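Local coordinates for protein yersinopine synthase (Yersinia pestis, PDB 6C4M) that catalyses the NADPH-dependent reductive condensation of pyruvate with a histidine-derived intermediate, the last step in making the metallophore yersinopine, at residues 79-82 with 83-87; 119-123 with 124-128; 244-247 with 248-251; 465-468 with 469-473. All coordinates share one frame; numbering follows the deposited sequence.

Contact 1 (79-82 with 83-87)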
loop_
_atom_site.group_PDB
_atom_site.type_symbol
_atom_site.label_atom_id
_atom_site.label_comp_id
_atom_site.label_asym_id
_atom_site.label_seq_id
_atom_site.Cartn_x
_atom_site.Cartn_y
_atom_site.Cartn_z
ATOM N N LYS A 79 -25.689 2.711 4.505
ATOM C CA LYS A 79 -26.419 2.106 3.392
ATOM C C LYS A 79 -27.510 1.146 3.870
ATOM O O LYS A 79 -28.569 1.040 3.238
ATOM C CB LYS A 79 -25.446 1.399 2.449
ATOM C CG LYS A 79 -24.512 0.416 3.110
ATOM C CD LYS A 79 -23.351 0.097 2.163
ATOM C CE LYS A 79 -23.840 -0.027 0.711
ATOM N NZ LYS A 79 -22.754 -0.354 -0.262
ATOM N N ALA A 80 -27.282 0.439 4.983
ATOM C CA ALA A 80 -28.301 -0.482 5.481
ATOM C C ALA A 80 -29.638 0.213 5.724
ATOM O O ALA A 80 -30.683 -0.456 5.744
ATOM C CB ALA A 80 -27.814 -1.162 6.762
ATOM N N GLN A 81 -29.629 1.541 5.896
ATOM C CA GLN A 81 -30.856 2.289 6.154
ATOM C C GLN A 81 -31.829 2.196 4.990
ATOM O O GLN A 81 -33.012 2.505 5.158
ATOM C CB GLN A 81 -30.520 3.756 6.435
ATOM C CG GLN A 81 -31.485 4.475 7.368
ATOM C CD GLN A 81 -30.912 5.788 7.904
ATOM O OE1 GLN A 81 -29.845 6.252 7.473
ATOM N NE2 GLN A 81 -31.620 6.386 8.858
ATOM N N ALA A 82 -31.357 1.783 3.812
ATOM C CA ALA A 82 -32.248 1.649 2.666
ATOM C C ALA A 82 -33.313 0.581 2.914
ATOM O O ALA A 82 -34.472 0.751 2.512
ATOM C CB ALA A 82 -31.434 1.331 1.407
ATOM N N THR A 83 -32.949 -0.519 3.589
ATOM C CA THR A 83 -33.874 -1.622 3.839
ATOM C C THR A 83 -34.025 -1.971 5.321
ATOM O O THR A 83 -34.661 -2.988 5.643
ATOM C CB THR A 83 -33.429 -2.876 3.081
ATOM O OG1 THR A 83 -32.143 -3.310 3.553
ATOM C CG2 THR A 83 -33.357 -2.608 1.608
ATOM N N GLN A 84 -33.471 -1.164 6.229
ATOM C CA GLN A 84 -33.591 -1.396 7.669
ATOM C C GLN A 84 -33.749 -0.053 8.373
ATOM O O GLN A 84 -32.812 0.750 8.401
ATOM C CB GLN A 84 -32.370 -2.143 8.215
ATOM C CG GLN A 84 -32.526 -2.582 9.654
ATOM C CD GLN A 84 -33.729 -3.487 9.850
ATOM O OE1 GLN A 84 -33.789 -4.588 9.299
ATOM N NE2 GLN A 84 -34.713 -3.007 10.601
ATOM N N LYS A 85 -34.917 0.180 8.953
ATOM C CA LYS A 85 -35.204 1.373 9.731
ATOM C C LYS A 85 -35.331 0.975 11.198
ATOM O O LYS A 85 -35.021 -0.158 11.583
ATOM C CB LYS A 85 -36.479 2.057 9.219
ATOM C CG LYS A 85 -36.469 2.427 7.738
ATOM C CD LYS A 85 -35.331 3.365 7.389
ATOM C CE LYS A 85 -35.540 4.006 6.011
ATOM N NZ LYS A 85 -35.744 3.000 4.923
ATOM N N GLU A 86 -35.789 1.909 12.027
ATOM C CA GLU A 86 -35.965 1.624 13.443
ATOM C C GLU A 86 -37.034 0.560 13.618
ATOM O O GLU A 86 -38.167 0.720 13.150
ATOM C CB GLU A 86 -36.331 2.891 14.210
ATOM C CG GLU A 86 -35.225 3.944 14.170
ATOM C CD GLU A 86 -35.551 5.182 14.986
ATOM O OE1 GLU A 86 -34.723 6.121 14.990
ATOM O OE2 GLU A 86 -36.627 5.215 15.624
ATOM N N SER A 87 -36.660 -0.534 14.274
ATOM C CA SER A 87 -37.545 -1.668 14.461
ATOM C C SER A 87 -37.407 -2.192 15.879
ATOM O O SER A 87 -36.399 -1.975 16.561
ATOM C CB SER A 87 -37.240 -2.809 13.491
ATOM O OG SER A 87 -37.187 -2.364 12.157
#
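K85 folds its side chain back over the turn so that NZ meets the carbonyl of Q81, 2.8 Å from NZ to Q81 O. The setting is the loop of a β-hairpin, the connection between the antiparallel strands 71-76 and 87-90, where the chain coils once through 79-82 before straightening. The ammonium group arrives almost head-on, with a C=O...N angle of 167°. Bends at chi2 and chi4 (-59° and -55°) curl the lysine into this position, and on the way its CD passes 4.0 Å from Q81 CG, the two side chains crossing at about a right angle. A80 O holds the coil itself: it accepts from T83 N at 3.1 Å and more weakly from Q84 N. Q81 CA adds a C-H...O contact of 3.4 Å to Q84 O.

Further out, the inward residues fix the loop on the body of the NADP-binding domain. T83 OG1 is hydrogen-bonded to H237 ND1 and Q84 OE1 to Q36 NE2 of helix 32-44, while A80 packs on T206 and F209 of strand 203-217. The side chain of A80 lies about 8 Å from that of T172, an NADP-binding residue. The other end of the Q84 amide is also held: NE2 donates to K85 O at 3.0 Å, in the carbonyl plane and on a lone pair.

Contact 2 (119-123 with 124-128)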
loop_
_atom_site.group_PDB
_atom_site.type_symbol
_atom_site.label_atom_id
_atom_site.label_comp_id
_atom_site.label_asym_id
_atom_site.label_seq_id
_atom_site.Cartn_x
_atom_site.Cartn_y
_atom_site.Cartn_z
ATOM N N ALA A 119 -19.999 -27.650 21.422
ATOM C CA ALA A 119 -20.253 -27.521 22.852
ATOM C C ALA A 119 -21.726 -27.215 23.103
ATOM O O ALA A 119 -22.323 -27.726 24.056
ATOM C CB ALA A 119 -19.335 -26.431 23.441
ATOM N N VAL A 120 -22.339 -26.430 22.216
ATOM C CA VAL A 120 -23.756 -26.093 22.339
ATOM C C VAL A 120 -24.618 -27.304 22.023
ATOM O O VAL A 120 -25.457 -27.720 22.829
ATOM C CB VAL A 120 -24.107 -24.898 21.428
ATOM C CG1 VAL A 120 -25.649 -24.702 21.335
ATOM C CG2 VAL A 120 -23.452 -23.624 21.933
ATOM N N LEU A 121 -24.400 -27.916 20.863
ATOM C CA LEU A 121 -25.270 -29.002 20.439
ATOM C C LEU A 121 -25.247 -30.174 21.421
ATOM O O LEU A 121 -26.281 -30.833 21.609
ATOM C CB LEU A 121 -24.893 -29.453 19.027
ATOM C CG LEU A 121 -25.246 -28.401 17.960
ATOM C CD1 LEU A 121 -24.602 -28.791 16.644
ATOM C CD2 LEU A 121 -26.727 -28.194 17.763
ATOM N N GLN A 122 -24.109 -30.425 22.079
ATOM C CA GLN A 122 -24.011 -31.514 23.061
ATOM C C GLN A 122 -24.855 -31.268 24.298
ATOM O O GLN A 122 -25.170 -32.221 25.030
ATOM C CB GLN A 122 -22.558 -31.714 23.501
ATOM C CG GLN A 122 -21.647 -32.458 22.494
ATOM C CD GLN A 122 -22.100 -33.896 22.181
ATOM O OE1 GLN A 122 -23.129 -34.113 21.554
ATOM N NE2 GLN A 122 -21.322 -34.872 22.610
ATOM N N GLN A 123 -25.206 -30.020 24.566
ATOM C CA GLN A 123 -26.019 -29.694 25.723
ATOM C C GLN A 123 -27.518 -29.647 25.418
ATOM O O GLN A 123 -28.305 -29.438 26.338
ATOM C CB GLN A 123 -25.582 -28.355 26.310
ATOM C CG GLN A 123 -24.206 -28.371 27.012
ATOM C CD GLN A 123 -23.751 -26.975 27.415
ATOM O OE1 GLN A 123 -24.255 -26.392 28.376
ATOM N NE2 GLN A 123 -22.816 -26.415 26.653
ATOM N N ILE A 124 -27.939 -29.818 24.169
ATOM C CA ILE A 124 -29.357 -29.690 23.830
ATOM C C ILE A 124 -30.059 -31.022 24.086
ATOM O O ILE A 124 -29.621 -32.072 23.584
ATOM C CB ILE A 124 -29.575 -29.231 22.378
ATOM C CG1 ILE A 124 -29.189 -27.743 22.258
ATOM C CG2 ILE A 124 -31.053 -29.444 21.953
ATOM C CD1 ILE A 124 -28.911 -27.323 20.917
ATOM N N PRO A 125 -31.144 -31.026 24.826
ATOM C CA PRO A 125 -31.902 -32.272 25.083
ATOM C C PRO A 125 -32.856 -32.557 23.926
ATOM O O PRO A 125 -34.038 -32.209 23.921
ATOM C CB PRO A 125 -32.631 -31.957 26.390
ATOM C CG PRO A 125 -32.927 -30.494 26.258
ATOM C CD PRO A 125 -31.730 -29.882 25.542
ATOM N N TRP A 126 -32.282 -33.198 22.906
ATOM C CA TRP A 126 -32.967 -33.394 21.640
ATOM C C TRP A 126 -34.287 -34.114 21.831
ATOM O O TRP A 126 -35.264 -33.833 21.126
ATOM C CB TRP A 126 -32.047 -34.176 20.697
ATOM C CG TRP A 126 -30.754 -33.447 20.417
ATOM C CD1 TRP A 126 -29.511 -33.767 20.855
ATOM C CD2 TRP A 126 -30.608 -32.274 19.620
ATOM N NE1 TRP A 126 -28.598 -32.875 20.378
ATOM C CE2 TRP A 126 -29.248 -31.938 19.622
ATOM C CE3 TRP A 126 -31.508 -31.471 18.906
ATOM C CZ2 TRP A 126 -28.756 -30.836 18.940
ATOM C CZ3 TRP A 126 -31.017 -30.366 18.238
ATOM C CH2 TRP A 126 -29.652 -30.064 18.261
ATOM N N ALA A 127 -34.336 -35.053 22.794
ATOM C CA ALA A 127 -35.550 -35.820 23.021
ATOM C C ALA A 127 -36.702 -34.911 23.391
ATOM O O ALA A 127 -37.861 -35.239 23.123
ATOM C CB ALA A 127 -35.337 -36.866 24.131
ATOM N N ALA A 128 -36.405 -33.753 23.977
ATOM C CA ALA A 128 -37.437 -32.827 24.420
ATOM C C ALA A 128 -37.813 -31.812 23.358
ATOM O O ALA A 128 -38.451 -30.806 23.686
ATOM C CB ALA A 128 -36.978 -32.104 25.684
HETATM O O HOH W 1 -27.189 -33.408 23.368
HETATM O O HOH W 2 -25.818 -34.196 21.149
#
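L121 and W126 meet because each turns its CG beside its own backbone N, with chi1 of -70° and -61°, and the two side chains then converge obliquely. L121 CD2 comes in the plane of the indole at its edge, 3.5 Å from W126 CH2. I124 places CG2 anti to its backbone N, which sets that methyl over the centre of the W126 ring, 3.6 Å above its plane, a CH-pi arrangement. Its other branch goes to the helix side, where I124 CD1 is 3.9 Å from L121 CD2 and 4.2 Å from V120 CG1.

The backbone makes a type I β-turn from L121 to I124, closed by a bond of 3.2 Å from I124 N to L121 O. The same oxygen takes a weak bond from W126 NE1. That indole N-H also donates to a water, 3.2 Å from NE1 to the water oxygen, and this water lies 2.7 Å from Q122 OE1. P125 is the centre of an inverse gamma turn.

The whole turn leads out of helix 117-121 toward strand 134-137. V120 and I124 face L28 of strand 25-28, I124 and W126 rest on L108 of strand 107-110, and helix 144-154 covers L121 and W126 through V148, L151 and L152.

Contact 3 (244-247 with 248-251)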
loop_
_atom_site.group_PDB
_atom_site.type_symbol
_atom_site.label_atom_id
_atom_site.label_comp_id
_atom_site.label_asym_id
_atom_site.label_seq_id
_atom_site.Cartn_x
_atom_site.Cartn_y
_atom_site.Cartn_z
ATOM N N CYS A 244 -25.902 -24.411 -2.963
ATOM C CA CYS A 244 -24.720 -25.200 -3.277
ATOM C C CYS A 244 -25.059 -26.683 -3.231
ATOM O O CYS A 244 -26.117 -27.072 -2.749
ATOM C CB CYS A 244 -23.573 -24.857 -2.311
ATOM S SG CYS A 244 -23.170 -23.069 -2.374
ATOM N N SER A 245 -24.130 -27.519 -3.717
ATOM C CA SER A 245 -24.428 -28.944 -3.886
ATOM C C SER A 245 -24.462 -29.670 -2.552
ATOM O O SER A 245 -25.083 -30.728 -2.438
ATOM C CB SER A 245 -23.391 -29.630 -4.780
ATOM O OG SER A 245 -23.273 -28.980 -6.022
ATOM N N ASN A 246 -23.754 -29.155 -1.558
ATOM C CA ASN A 246 -23.692 -29.780 -0.253
ATOM C C ASN A 246 -23.227 -28.727 0.743
ATOM O O ASN A 246 -22.929 -27.583 0.375
ATOM C CB ASN A 246 -22.792 -31.022 -0.287
ATOM C CG ASN A 246 -21.404 -30.727 -0.786
ATOM O OD1 ASN A 246 -20.661 -29.968 -0.170
ATOM N ND2 ASN A 246 -21.036 -31.337 -1.913
ATOM N N LEU A 247 -23.155 -29.132 2.008
ATOM C CA LEU A 247 -22.852 -28.198 3.086
ATOM C C LEU A 247 -21.453 -27.612 2.907
ATOM O O LEU A 247 -21.268 -26.395 2.961
ATOM C CB LEU A 247 -22.978 -28.904 4.445
ATOM C CG LEU A 247 -24.419 -29.355 4.725
ATOM C CD1 LEU A 247 -24.477 -30.551 5.695
ATOM C CD2 LEU A 247 -25.267 -28.156 5.243
ATOM N N LEU A 248 -20.469 -28.463 2.628
ATOM C CA LEU A 248 -19.097 -27.981 2.460
ATOM C C LEU A 248 -18.988 -27.039 1.266
ATOM O O LEU A 248 -18.217 -26.069 1.306
ATOM C CB LEU A 248 -18.166 -29.173 2.290
ATOM C CG LEU A 248 -16.742 -29.249 2.830
ATOM C CD1 LEU A 248 -16.513 -28.564 4.194
ATOM C CD2 LEU A 248 -16.431 -30.731 2.922
ATOM N N ALA A 249 -19.766 -27.294 0.208
ATOM C CA ALA A 249 -19.718 -26.463 -0.980
ATOM C C ALA A 249 -20.273 -25.069 -0.736
ATOM O O ALA A 249 -20.054 -24.184 -1.566
ATOM C CB ALA A 249 -20.473 -27.117 -2.128
ATOM N N ALA A 250 -20.999 -24.856 0.361
ATOM C CA ALA A 250 -21.326 -23.498 0.798
ATOM C C ALA A 250 -20.295 -22.965 1.796
ATOM O O ALA A 250 -19.930 -21.783 1.731
ATOM C CB ALA A 250 -22.709 -23.452 1.448
ATOM N N GLU A 251 -19.820 -23.833 2.709
ATOM C CA GLU A 251 -18.956 -23.399 3.802
ATOM C C GLU A 251 -17.601 -22.933 3.276
ATOM O O GLU A 251 -16.907 -22.148 3.929
ATOM C CB GLU A 251 -18.777 -24.554 4.806
ATOM C CG GLU A 251 -20.045 -24.910 5.596
ATOM C CD GLU A 251 -20.054 -26.322 6.206
ATOM O OE1 GLU A 251 -19.161 -27.152 5.926
ATOM O OE2 GLU A 251 -21.012 -26.630 6.975
#
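N246 leads straight into the helical turn that carries A249. The chain arrives from strand 240-243 with C244 and N246 extended and S245 bent between them, then coils from L247 onward. L247 O is gripped twice, by E251 N and by A250 N, each 3.0 Å from it. A weaker bond runs from A250 N to N246 O.

The side chain of N246 is the N-cap. Its CG sits between the backbone N and the carbonyl carbon, chi1 56°, and this swings OD1 back to accept from A249 N at 2.8 Å, with the donor tilted 33° from the amide carbonyl plane. This gives a first-turn N-H a side-chain acceptor, as an N-cap does. C244 also packs on this turn: its CB lies 3.8 Å from A249 CB, and its SG 3.9 Å from A250 CB. E251 CG lies 3.3 Å from L247 O, and E251 OE2 approaches L247 CB.

The E251 carboxylate is buried and reaches out to S164 OG, to G143 N, just before helix 144-154, and to G145 N in its first turn. L247 packs on Q149 of that helix, and C244 touches Y214 and A216 of strand 203-217.

Contact 4 (465-468 with 469-473)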
loop_
_atom_site.group_PDB
_atom_site.type_symbol
_atom_site.label_atom_id
_atom_site.label_comp_id
_atom_site.label_asym_id
_atom_site.label_seq_id
_atom_site.Cartn_x
_atom_site.Cartn_y
_atom_site.Cartn_z
ATOM N N ILE A 465 -15.429 -36.480 14.511
ATOM C CA ILE A 465 -16.840 -36.562 14.154
ATOM C C ILE A 465 -17.022 -36.218 12.683
ATOM O O ILE A 465 -17.703 -36.927 11.937
ATOM C CB ILE A 465 -17.669 -35.647 15.073
ATOM C CG1 ILE A 465 -17.683 -36.213 16.490
ATOM C CG2 ILE A 465 -19.064 -35.488 14.559
ATOM C CD1 ILE A 465 -18.127 -35.192 17.519
ATOM N N ILE A 466 -16.395 -35.137 12.237
ATOM C CA ILE A 466 -16.524 -34.734 10.839
ATOM C C ILE A 466 -16.019 -35.851 9.922
ATOM O O ILE A 466 -16.660 -36.194 8.921
ATOM C CB ILE A 466 -15.783 -33.400 10.607
ATOM C CG1 ILE A 466 -16.496 -32.269 11.332
ATOM C CG2 ILE A 466 -15.707 -33.025 9.160
ATOM C CD1 ILE A 466 -15.591 -31.028 11.564
ATOM N N GLU A 467 -14.866 -36.442 10.261
ATOM C CA GLU A 467 -14.318 -37.521 9.439
ATOM C C GLU A 467 -15.290 -38.697 9.370
ATOM O O GLU A 467 -15.486 -39.286 8.299
ATOM C CB GLU A 467 -12.975 -38.008 10.001
ATOM C CG GLU A 467 -12.429 -39.217 9.213
ATOM C CD GLU A 467 -11.193 -39.834 9.832
ATOM O OE1 GLU A 467 -10.809 -39.422 10.947
ATOM O OE2 GLU A 467 -10.618 -40.750 9.201
ATOM N N GLN A 468 -15.874 -39.063 10.515
ATOM C CA GLN A 468 -16.823 -40.177 10.576
ATOM C C GLN A 468 -18.021 -39.902 9.682
ATOM O O GLN A 468 -18.429 -40.754 8.887
ATOM C CB GLN A 468 -17.262 -40.415 12.031
ATOM C CG GLN A 468 -18.084 -41.684 12.256
ATOM C CD GLN A 468 -18.932 -41.641 13.551
ATOM O OE1 GLN A 468 -18.699 -40.819 14.441
ATOM N NE2 GLN A 468 -19.919 -42.519 13.638
ATOM N N GLN A 469 -18.585 -38.701 9.779
ATOM C CA GLN A 469 -19.754 -38.389 8.964
ATOM C C GLN A 469 -19.419 -38.433 7.479
ATOM O O GLN A 469 -20.180 -38.993 6.685
ATOM C CB GLN A 469 -20.317 -37.028 9.348
ATOM C CG GLN A 469 -21.603 -36.685 8.611
ATOM C CD GLN A 469 -22.715 -37.654 8.941
ATOM O OE1 GLN A 469 -22.776 -38.191 10.064
ATOM N NE2 GLN A 469 -23.588 -37.909 7.965
ATOM N N TRP A 470 -18.291 -37.828 7.084
ATOM C CA TRP A 470 -17.911 -37.756 5.678
ATOM C C TRP A 470 -17.672 -39.144 5.086
ATOM O O TRP A 470 -18.085 -39.426 3.958
ATOM C CB TRP A 470 -16.659 -36.889 5.525
ATOM C CG TRP A 470 -16.169 -36.824 4.131
ATOM C CD1 TRP A 470 -16.614 -35.998 3.155
ATOM C CD2 TRP A 470 -15.139 -37.622 3.545
ATOM N NE1 TRP A 470 -15.938 -36.233 1.998
ATOM C CE2 TRP A 470 -15.028 -37.228 2.204
ATOM C CE3 TRP A 470 -14.297 -38.633 4.028
ATOM C CZ2 TRP A 470 -14.092 -37.783 1.332
ATOM C CZ3 TRP A 470 -13.384 -39.203 3.158
ATOM C CH2 TRP A 470 -13.290 -38.775 1.822
ATOM N N ARG A 471 -16.968 -40.011 5.820
ATOM C CA ARG A 471 -16.697 -41.362 5.325
ATOM C C ARG A 471 -17.973 -42.183 5.174
ATOM O O ARG A 471 -18.023 -43.106 4.358
ATOM C CB ARG A 471 -15.734 -42.089 6.264
ATOM C CG ARG A 471 -14.310 -41.539 6.235
ATOM C CD ARG A 471 -13.368 -42.554 6.872
ATOM N NE ARG A 471 -12.047 -41.999 7.170
ATOM C CZ ARG A 471 -11.005 -42.022 6.343
ATOM N NH1 ARG A 471 -11.092 -42.574 5.139
ATOM N NH2 ARG A 471 -9.863 -41.483 6.729
ATOM N N SER A 472 -19.001 -41.869 5.949
ATOM C CA SER A 472 -20.256 -42.608 5.888
ATOM C C SER A 472 -21.063 -42.310 4.635
ATOM O O SER A 472 -22.150 -42.880 4.485
ATOM C CB SER A 472 -21.101 -42.282 7.116
ATOM O OG SER A 472 -21.703 -41.001 7.001
ATOM N N GLN A 473 -20.576 -41.442 3.745
ATOM C CA GLN A 473 -21.353 -41.003 2.579
ATOM C C GLN A 473 -20.768 -41.554 1.281
ATOM O O GLN A 473 -19.997 -40.884 0.585
ATOM C CB GLN A 473 -21.419 -39.472 2.542
ATOM C CG GLN A 473 -22.208 -38.866 3.720
ATOM C CD GLN A 473 -22.051 -37.339 3.882
ATOM O OE1 GLN A 473 -21.222 -36.691 3.216
ATOM N NE2 GLN A 473 -22.861 -36.762 4.782
#
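E467 and R471, one helical turn apart, lie side by side on the last turns of helix 459-471 and form an i to i+4 salt bridge. The backbone beneath the pair is regular. Q469 N bonds to I465 O at 2.9 Å, and the bonds from W470 N to I466 O and from R471 N to E467 O continue the same pattern. The tightly packed part faces other helices. Buried I466 packs on M147 of helix 144-154 and on T412 and L416 of helix 401-419, and I465, also buried, meets N150. Q468 and Q469 offer their OE1 atoms to N150 ND2 in weak bonds. W470, partly exposed, sends its indole N-H to L314 O while the ring rests on L420.

The C-terminal end is looser. S472 N still reaches Q468 O, but at 3.2 Å, and beyond R471 the helix gives way to the last modelled residues. R471 is exposed, and its chain is stretched from CG to NE. With E467 also extended, CG anti to the backbone N at chi1 176°, the two side chains point the same way.

One carboxylate oxygen takes both bonds: E467 OE2 lies 2.8 Å from R471 NE and 2.7 Å from R471 NH2. It sits in the guanidinium plane at the edge of the group, and is met on its anti side, with the two flat groups 52° apart. Two donors on a single oxygen restrain the rotation of the guanidinium and probably favour the ionised carboxylate, though exposure to water should weaken the attraction.

In the fold
Contact 3 is the most buried of the four; contacts 1, 2 and 4 each combine inward residues with an exposed side. Helix 144-154 is shared by 119-128, 244-251 and 465-473. Strand 203-217 instead serves contacts 1 and 3, whose centres are 30 Å apart. The nearest neighbours are contacts 3 and 4, about 5 Å between closest atoms, and both touch L314. Chemistry follows place: a lysine clasping a carbonyl at the outlying hairpin, apolar packing round an indole where a helix hands the chain on to the next strand of the sheet, an asparagine cap at the start of a largely buried helix, and an ion pair near the C-terminus. Contacts 1 and 4 lie on opposite sides of the chain's centre.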